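CRISPR protein (Archaeoglobus fulgidus, PDB 4MJK) is a Cas5-family protein that probably acts as a subunit of the archaeal type I-A Cascade complex, which uses CRISPR RNA to recognise foreign nucleic acid. Local coordinates at residues S107-S110 with P111-K115. Sequence-based numbering, arbitrary orientation.
Sequences SFDS and PARGK
Ser110 O is gripped twice by Arg113, once by backbone and once by side chain. Arg113 NH1 reaches Ser110 O at 2.8 Å with a fairly straight N-H (156°). The backbone bond from Arg113 N to Ser110 O is longer, 3.1 Å. The two donors approach from opposite faces of the carbonyl plane, and neither follows a lone pair. The oxygen itself lies nearly in the guanidinium plane. Arg113 CG sits between its own backbone N and carbonyl carbon (chi1 65°). This folds the otherwise extended chain back over the turn, with Arg113 CB, CG and CD all alongside Ser110 O. Asp109 OD1 lies over the centre of the guanidinium, 3.6 Å from Arg113 CZ. The carboxylate oxygen sits above the plane, so this long salt bridge is electrostatic and not a hydrogen bond. Without the guanidinium, as with an alanine here, Ser110 O would probably lose its shorter bond and Asp109 a nearby positive charge. Residues Ser110 to Arg113 form a type I beta turn with Pro111 at its second position. A type II turn from Ala112 to Lys115 follows, closed by Lys115 N to Ala112 O, and leads into strand 115-120. Ser110 OG, anti to its own N (chi1 160°), accepts a bond from Ala112 N at 2.9 Å, as in an ST turn. The same hydroxyl also hydrogen-bonds Asp123 of the second subunit, whose Glu124 packs against Pro111. Within the chain, Gln15 NE2 bonds the carbonyls of Pro111 and Arg113.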
loop_
_atom_site.group_PDB
_atom_site.type_symbol
_atom_site.label_atom_id
_atom_site.label_comp_id
_atom_site.label_asym_id
_atom_site.label_seq_id
_atom_site.Cartn_x
_atom_site.Cartn_y
_atom_site.Cartn_z
ATOM N N SER A 107 -5.625 10.291 15.794
ATOM C CA SER A 107 -4.266 10.689 16.139
ATOM C C SER A 107 -3.769 9.965 17.385
ATOM O O SER A 107 -2.596 10.060 17.742
ATOM C CB SER A 107 -4.171 12.199 16.345
ATOM O OG SER A 107 -3.913 12.854 15.118
ATOM N N PHE A 108 -4.663 9.249 18.055
ATOM C CA PHE A 108 -4.278 8.498 19.242
ATOM C C PHE A 108 -4.615 7.009 19.110
ATOM O O PHE A 108 -5.782 6.626 19.040
ATOM C CB PHE A 108 -4.949 9.092 20.488
ATOM C CG PHE A 108 -4.539 10.516 20.788
ATOM C CD1 PHE A 108 -3.570 10.785 21.737
ATOM C CD2 PHE A 108 -5.129 11.577 20.122
ATOM C CE1 PHE A 108 -3.194 12.090 22.020
ATOM C CE2 PHE A 108 -4.761 12.881 20.394
ATOM C CZ PHE A 108 -3.790 13.137 21.349
ATOM N N ASP A 109 -3.586 6.171 19.066
ATOM C CA ASP A 109 -3.791 4.724 19.043
ATOM C C ASP A 109 -4.713 4.268 17.895
ATOM O O ASP A 109 -5.547 3.381 18.069
ATOM C CB ASP A 109 -4.341 4.263 20.400
ATOM C CG ASP A 109 -4.330 2.755 20.563
ATOM O OD1 ASP A 109 -3.371 2.105 20.086
ATOM O OD2 ASP A 109 -5.284 2.224 21.173
ATOM N N SER A 110 -4.562 4.880 16.723
ATOM C CA SER A 110 -5.307 4.450 15.543
ATOM C C SER A 110 -4.898 3.043 15.110
ATOM O O SER A 110 -3.737 2.652 15.267
ATOM C CB SER A 110 -5.059 5.414 14.386
ATOM O OG SER A 110 -5.380 4.799 13.146
ATOM N N PRO A 111 -5.851 2.274 14.560
ATOM C CA PRO A 111 -5.543 0.956 13.979
ATOM C C PRO A 111 -4.465 1.051 12.897
ATOM O O PRO A 111 -3.775 0.074 12.621
ATOM C CB PRO A 111 -6.863 0.536 13.315
ATOM C CG PRO A 111 -7.920 1.375 13.936
ATOM C CD PRO A 111 -7.269 2.646 14.407
ATOM N N ALA A 112 -4.351 2.214 12.274
ATOM C CA ALA A 112 -3.434 2.407 11.152
ATOM C C ALA A 112 -2.189 3.182 11.594
ATOM O O ALA A 112 -1.554 3.873 10.789
ATOM C CB ALA A 112 -4.143 3.146 10.009
ATOM N N ARG A 113 -1.855 3.090 12.878
ATOM C CA ARG A 113 -0.720 3.839 13.396
ATOM C C ARG A 113 0.552 3.242 12.803
ATOM O O ARG A 113 0.685 2.014 12.722
ATOM C CB ARG A 113 -0.698 3.817 14.934
ATOM C CG ARG A 113 -0.487 2.435 15.545
ATOM C CD ARG A 113 -0.849 2.424 17.035
ATOM N NE ARG A 113 -0.781 1.079 17.598
ATOM C CZ ARG A 113 -1.747 0.172 17.482
ATOM N NH1 ARG A 113 -2.859 0.465 16.823
ATOM N NH2 ARG A 113 -1.602 -1.030 18.023
ATOM N N GLY A 114 1.468 4.102 12.354
ATOM C CA GLY A 114 2.732 3.648 11.791
ATOM C C GLY A 114 2.609 2.998 10.416
ATOM O O GLY A 114 3.519 2.303 9.972
ATOM N N LYS A 115 1.484 3.217 9.743
ATOM C CA LYS A 115 1.284 2.644 8.415
ATOM C C LYS A 115 1.641 3.646 7.332
ATOM O O LYS A 115 1.162 4.781 7.340
ATOM C CB LYS A 115 -0.143 2.147 8.232
ATOM C CG LYS A 115 -0.390 1.444 6.894
ATOM C CD LYS A 115 -1.806 0.887 6.840
ATOM C CE LYS A 115 -2.014 -0.009 5.622
ATOM N NZ LYS A 115 -3.375 -0.671 5.648
#